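Local coordinates for protein insecticidal Delta-Endotoxin Cry8Ea1 (Bacillus Thuringiensis, PDB 3EB7) that kills Holotrichia parallela larvae, probably by binding receptors on midgut cells and forming pores in their membranes, as other three-domain Cry toxins do, at residues A[236-240]-A[432-438]; A[275-280]-A[414-418]. One frame throughout, in Å; residues are numbered along the deposited sequence.

Both contacts lie in the middle, beta-prism domain of the toxin, with centres about 9 Å apart. Along the chain the order is 236-240, 275-280, 414-418, 432-438, so both segments of contact 2 fall between those of contact 1. Strands 414-422 and 427-434 follow each other and pair antiparallel in a three-stranded sheet, which strand 241-243 completes. Contact 1 fastens the loop before 241-243 to the end of 427-434. Contact 2 joins 414-422 to strand 278-292 of a four-stranded sheet. R415 and H414 of contact 2 reach T433 and R240 of contact 1. Contact 1 lies at the junction with the helical and C-terminal domains, while contact 2 joins two sheets within the prism.

Contact 1 (A[236-240]-A[432-438])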
loop_
_atom_site.group_PDB
_atom_site.type_symbol
_atom_site.label_atom_id
_atom_site.label_comp_id
_atom_site.label_asym_id
_atom_site.label_seq_id
_atom_site.Cartn_x
_atom_site.Cartn_y
_atom_site.Cartn_z
ATOM N N ALA A 236 8.757 1.925 -7.795
ATOM C CA ALA A 236 7.463 2.382 -7.238
ATOM C C ALA A 236 7.426 2.438 -5.686
ATOM O O ALA A 236 8.071 1.660 -5.021
ATOM C CB ALA A 236 6.275 1.535 -7.779
ATOM N N GLN A 237 6.643 3.368 -5.141
ATOM C CA GLN A 237 6.501 3.537 -3.696
ATOM C C GLN A 237 5.032 3.546 -3.324
ATOM O O GLN A 237 4.246 4.276 -3.924
ATOM C CB GLN A 237 7.097 4.891 -3.265
ATOM C CG GLN A 237 8.447 5.179 -3.864
ATOM C CD GLN A 237 9.196 6.243 -3.123
ATOM O OE1 GLN A 237 9.512 6.084 -1.945
ATOM N NE2 GLN A 237 9.477 7.340 -3.795
ATOM N N LEU A 238 4.668 2.792 -2.290
ATOM C CA LEU A 238 3.303 2.858 -1.720
ATOM C C LEU A 238 3.373 3.686 -0.467
ATOM O O LEU A 238 3.985 3.257 0.502
ATOM C CB LEU A 238 2.767 1.455 -1.397
ATOM C CG LEU A 238 2.748 0.439 -2.537
ATOM C CD1 LEU A 238 2.247 -0.920 -2.053
ATOM C CD2 LEU A 238 1.863 0.931 -3.645
ATOM N N THR A 239 2.721 4.859 -0.473
ATOM C CA THR A 239 2.865 5.820 0.621
ATOM C C THR A 239 1.735 5.839 1.614
ATOM O O THR A 239 1.858 6.464 2.660
ATOM C CB THR A 239 3.112 7.277 0.136
ATOM O OG1 THR A 239 1.985 7.738 -0.634
ATOM C CG2 THR A 239 4.482 7.410 -0.631
ATOM N N ARG A 240 0.631 5.165 1.290
ATOM C CA ARG A 240 -0.504 5.045 2.229
ATOM C C ARG A 240 -0.085 4.455 3.571
ATOM O O ARG A 240 0.795 3.579 3.639
ATOM C CB ARG A 240 -1.625 4.193 1.622
ATOM C CG ARG A 240 -1.489 2.661 1.823
ATOM C CD ARG A 240 -0.389 1.988 1.004
ATOM N NE ARG A 240 -0.243 0.545 1.293
ATOM C CZ ARG A 240 0.392 0.038 2.358
ATOM N NH1 ARG A 240 0.943 0.852 3.275
ATOM N NH2 ARG A 240 0.478 -1.290 2.519
ATOM N N TRP A 432 1.209 2.257 10.154
ATOM C CA TRP A 432 2.395 1.711 9.521
ATOM C C TRP A 432 2.516 2.164 8.087
ATOM O O TRP A 432 1.503 2.288 7.412
ATOM C CB TRP A 432 2.316 0.172 9.533
ATOM C CG TRP A 432 2.084 -0.411 10.880
ATOM C CD1 TRP A 432 0.910 -0.411 11.604
ATOM C CD2 TRP A 432 3.032 -1.124 11.657
ATOM N NE1 TRP A 432 1.104 -1.068 12.792
ATOM C CE2 TRP A 432 2.400 -1.511 12.839
ATOM C CE3 TRP A 432 4.369 -1.469 11.465
ATOM C CZ2 TRP A 432 3.067 -2.228 13.839
ATOM C CZ3 TRP A 432 5.024 -2.183 12.448
ATOM C CH2 TRP A 432 4.377 -2.550 13.618
ATOM N N THR A 433 3.758 2.310 7.613
ATOM C CA THR A 433 4.036 2.623 6.218
ATOM C C THR A 433 4.730 1.454 5.565
ATOM O O THR A 433 5.398 0.680 6.241
ATOM C CB THR A 433 4.864 3.926 6.029
ATOM O OG1 THR A 433 6.063 3.862 6.800
ATOM C CG2 THR A 433 4.041 5.178 6.459
ATOM N N HIS A 434 4.539 1.326 4.248
ATOM C CA HIS A 434 5.124 0.250 3.427
ATOM C C HIS A 434 6.644 0.393 3.198
ATOM O O HIS A 434 7.194 1.524 3.017
ATOM C CB HIS A 434 4.359 0.136 2.081
ATOM C CG HIS A 434 4.576 -1.164 1.364
ATOM N ND1 HIS A 434 5.637 -1.381 0.512
ATOM C CD2 HIS A 434 3.866 -2.321 1.375
ATOM C CE1 HIS A 434 5.589 -2.617 0.051
ATOM N NE2 HIS A 434 4.520 -3.207 0.555
ATOM N N ARG A 435 7.322 -0.759 3.205
ATOM C CA ARG A 435 8.755 -0.843 2.934
ATOM C C ARG A 435 9.162 -0.135 1.631
ATOM O O ARG A 435 10.218 0.470 1.586
ATOM C CB ARG A 435 9.191 -2.321 2.895
ATOM C CG ARG A 435 10.683 -2.585 2.612
ATOM C CD ARG A 435 11.584 -2.308 3.822
ATOM N NE ARG A 435 12.968 -2.797 3.650
ATOM C CZ ARG A 435 13.381 -4.064 3.826
ATOM N NH1 ARG A 435 12.537 -5.031 4.147
ATOM N NH2 ARG A 435 14.664 -4.376 3.638
ATOM N N SER A 436 8.344 -0.182 0.577
ATOM C CA SER A 436 8.731 0.448 -0.726
ATOM C C SER A 436 8.930 1.967 -0.668
ATOM O O SER A 436 9.514 2.548 -1.548
ATOM C CB SER A 436 7.701 0.134 -1.832
ATOM O OG SER A 436 6.397 0.522 -1.434
ATOM N N ALA A 437 8.408 2.594 0.377
ATOM C CA ALA A 437 8.459 4.024 0.534
ATOM C C ALA A 437 9.733 4.413 1.307
ATOM O O ALA A 437 9.812 4.289 2.516
ATOM C CB ALA A 437 7.201 4.480 1.245
ATOM N N ASP A 438 10.732 4.894 0.588
ATOM C CA ASP A 438 12.047 5.057 1.164
ATOM C C ASP A 438 12.137 6.296 2.054
ATOM O O ASP A 438 11.254 7.136 2.054
ATOM C CB ASP A 438 13.154 4.994 0.069
ATOM C CG ASP A 438 13.215 6.245 -0.832
ATOM O OD1 ASP A 438 12.487 7.250 -0.633
ATOM O OD2 ASP A 438 14.032 6.219 -1.772
HETATM O O HOH W 1 3.423 3.476 3.020
#
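Two direct hydrogen bonds hold the loop 236-240 against the turn that ends strand 427-434. L238 N donates to S436 OG at 3.0 Å. D438 N donates to Q237 OE1 at 3.1 Å. S436 sits in a type I beta turn from H434 to A437, closed by A437 N to H434 O at 3.1 Å. Within this turn S436 N donates to H434 ND1 (3.0 Å), and H434 ND1 also shares a hydrogen bond with S436 OG (2.8 Å). The imidazole thus holds the hydroxyl that receives L238.

A water extends the link toward the strand. It donates to L238 O (2.6 Å) and R240 O (2.7 Å), and accepts from H434 N (2.7 Å).

Van der Waals contacts fill in between. L238 CD1 lies over the face of the H434 ring, 4.0 Å from its centroid, a CH-pi contact. A437 CB rests 3.5 Å from L238 O. The R240 guanidinium lies with one face against H434, NH1 to CB at 3.7 Å.

The polar ends of R240, Q237 and D438 have further partners in neighbouring parts of the chain. R240 forms a salt bridge with D217 of helix 198-220 and a hydrogen bond with H414. Q237 bonds Q450, and D438 pairs with K455. The site therefore lies where the helical N-terminal domain, the beta prism and the C-terminal domain meet, as in other three-domain Cry toxins.

R240 NH1 is buried without a polar partner in the model. The chemistry implies that hydrogen bonds and a bridging water set the loop on the turn, alongside close packing of L238, H434 and A437.

Contact 2 (A[275-280]-A[414-418]); sequences HLFDFI and HRLNY
F279 brings the edge of its ring over one face of the R415 guanidinium, with CE2 3.7 Å from NE. F279 has chi1 m and chi2 near 95°. R415 is p, t, p, with chi4 at 69°. The ring edge of F277 (chi1 t) approaches the same group, CZ to NH1 at 4.3 Å. The charge of R415 is met by D340 in a salt bridge, and its NH1 bonds T433 OG1 and H434 O.

Strand 414-418 is extended except at N417 (phi/psi -113/-39), where it bulges; 278-280 is extended and 275-277 leads into it as a loop. Strand 278-280 crosses strand 414-418 at 98°, with the axes 5.8 Å apart at closest. The register point is I280 on N417, CA to CA 5.5 Å. Such a near-perpendicular crossing joins two sheets of the beta prism: 278-292 belongs to a four-stranded sheet and 414-422 to a three-stranded one. N417 and Y418 both face S431 in a classic beta bulge.

I280 (t, t) points its CA-to-CB bond toward the other strand. Its CG2 lies 3.6 Å from L416 O, and its CB 3.6 Å from N417 O. A water bridges the backbones, accepting from I280 N (3.2 Å) and donating to L416 O (2.5 Å). D278 (chi1 p) lies beside the N417 side chain and forms a salt bridge with R272. H275 ND1 donates to L276 O at 3.0 Å, while its NE2 bonds E241.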
loop_
_atom_site.group_PDB
_atom_site.type_symbol
_atom_site.label_atom_id
_atom_site.label_comp_id
_atom_site.label_asym_id
_atom_site.label_seq_id
_atom_site.Cartn_x
_atom_site.Cartn_y
_atom_site.Cartn_z
ATOM N N HIS A 275 -1.815 14.216 6.101
ATOM C CA HIS A 275 -0.481 14.734 6.471
ATOM C C HIS A 275 0.458 14.317 5.361
ATOM O O HIS A 275 0.146 13.415 4.572
ATOM C CB HIS A 275 0.022 14.104 7.807
ATOM C CG HIS A 275 -0.055 12.591 7.825
ATOM N ND1 HIS A 275 1.024 11.786 7.522
ATOM C CD2 HIS A 275 -1.098 11.752 8.051
ATOM C CE1 HIS A 275 0.648 10.514 7.567
ATOM N NE2 HIS A 275 -0.631 10.462 7.900
ATOM N N LEU A 276 1.608 14.968 5.307
ATOM C CA LEU A 276 2.669 14.598 4.389
ATOM C C LEU A 276 3.322 13.322 4.881
ATOM O O LEU A 276 3.371 13.058 6.085
ATOM C CB LEU A 276 3.721 15.734 4.335
ATOM C CG LEU A 276 3.249 16.938 3.514
ATOM C CD1 LEU A 276 3.937 18.178 4.041
ATOM C CD2 LEU A 276 3.490 16.690 1.996
ATOM N N PHE A 277 3.831 12.520 3.964
ATOM C CA PHE A 277 4.452 11.253 4.342
ATOM C C PHE A 277 5.503 11.503 5.433
ATOM O O PHE A 277 6.342 12.368 5.287
ATOM C CB PHE A 277 5.079 10.610 3.106
ATOM C CG PHE A 277 5.642 9.236 3.364
ATOM C CD1 PHE A 277 4.814 8.110 3.355
ATOM C CD2 PHE A 277 6.994 9.065 3.632
ATOM C CE1 PHE A 277 5.327 6.828 3.585
ATOM C CE2 PHE A 277 7.502 7.792 3.876
ATOM C CZ PHE A 277 6.645 6.666 3.852
ATOM N N ASP A 278 5.444 10.785 6.545
ATOM C CA ASP A 278 6.380 11.080 7.662
ATOM C C ASP A 278 6.978 9.850 8.372
ATOM O O ASP A 278 6.575 8.726 8.129
ATOM C CB ASP A 278 5.784 12.078 8.669
ATOM C CG ASP A 278 4.526 11.564 9.363
ATOM O OD1 ASP A 278 4.170 10.382 9.197
ATOM O OD2 ASP A 278 3.888 12.352 10.114
ATOM N N PHE A 279 7.963 10.097 9.216
ATOM C CA PHE A 279 8.655 9.037 9.968
ATOM C C PHE A 279 8.673 9.403 11.426
ATOM O O PHE A 279 8.955 10.559 11.749
ATOM C CB PHE A 279 10.099 8.868 9.477
ATOM C CG PHE A 279 10.189 8.303 8.094
ATOM C CD1 PHE A 279 10.313 9.159 6.975
ATOM C CD2 PHE A 279 10.104 6.929 7.890
ATOM C CE1 PHE A 279 10.366 8.622 5.676
ATOM C CE2 PHE A 279 10.166 6.390 6.615
ATOM C CZ PHE A 279 10.290 7.226 5.511
ATOM N N ILE A 280 8.363 8.431 12.285
ATOM C CA ILE A 280 8.484 8.599 13.725
ATOM C C ILE A 280 9.925 8.886 14.122
ATOM O O ILE A 280 10.843 8.235 13.629
ATOM C CB ILE A 280 7.879 7.370 14.522
ATOM C CG1 ILE A 280 7.847 7.639 16.019
ATOM C CG2 ILE A 280 8.675 6.054 14.260
ATOM C CD1 ILE A 280 6.844 6.740 16.790
ATOM N N HIS A 414 6.456 -3.608 6.342
ATOM C CA HIS A 414 6.009 -2.338 6.911
ATOM C C HIS A 414 6.855 -1.942 8.085
ATOM O O HIS A 414 7.577 -2.770 8.652
ATOM C CB HIS A 414 4.527 -2.406 7.358
ATOM C CG HIS A 414 3.576 -2.592 6.221
ATOM N ND1 HIS A 414 3.460 -3.791 5.537
ATOM C CD2 HIS A 414 2.735 -1.720 5.606
ATOM C CE1 HIS A 414 2.566 -3.660 4.568
ATOM N NE2 HIS A 414 2.106 -2.413 4.596
ATOM N N ARG A 415 6.780 -0.648 8.422
ATOM C CA ARG A 415 7.494 -0.079 9.569
ATOM C C ARG A 415 6.474 0.715 10.372
ATOM O O ARG A 415 5.495 1.202 9.781
ATOM C CB ARG A 415 8.621 0.838 9.093
ATOM C CG ARG A 415 8.105 2.074 8.398
ATOM C CD ARG A 415 9.183 3.051 8.127
ATOM N NE ARG A 415 9.979 2.671 6.967
ATOM C CZ ARG A 415 9.557 2.674 5.706
ATOM N NH1 ARG A 415 8.328 3.075 5.394
ATOM N NH2 ARG A 415 10.388 2.301 4.745
ATOM N N LEU A 416 6.693 0.851 11.689
ATOM C CA LEU A 416 5.806 1.646 12.549
ATOM C C LEU A 416 5.937 3.122 12.163
ATOM O O LEU A 416 7.060 3.644 12.055
ATOM C CB LEU A 416 6.115 1.465 14.046
ATOM C CG LEU A 416 5.179 2.198 15.038
ATOM C CD1 LEU A 416 3.758 1.626 14.903
ATOM C CD2 LEU A 416 5.694 2.076 16.492
ATOM N N ASN A 417 4.792 3.782 11.985
ATOM C CA ASN A 417 4.765 5.157 11.572
ATOM C C ASN A 417 4.235 6.093 12.660
ATOM O O ASN A 417 4.741 7.201 12.829
ATOM C CB ASN A 417 3.917 5.286 10.287
ATOM C CG ASN A 417 3.834 6.730 9.747
ATOM O OD1 ASN A 417 4.715 7.557 9.966
ATOM N ND2 ASN A 417 2.770 7.020 9.066
ATOM N N TYR A 418 3.217 5.668 13.393
ATOM C CA TYR A 418 2.556 6.547 14.319
ATOM C C TYR A 418 1.747 5.739 15.341
ATOM O O TYR A 418 1.491 4.540 15.148
ATOM C CB TYR A 418 1.646 7.510 13.526
ATOM C CG TYR A 418 1.534 8.895 14.136
ATOM C CD1 TYR A 418 2.558 9.840 13.972
ATOM C CD2 TYR A 418 0.403 9.255 14.879
ATOM C CE1 TYR A 418 2.442 11.122 14.562
ATOM C CE2 TYR A 418 0.276 10.529 15.458
ATOM C CZ TYR A 418 1.293 11.437 15.300
ATOM O OH TYR A 418 1.168 12.670 15.881
HETATM O O HOH W 2 8.218 5.563 10.864
#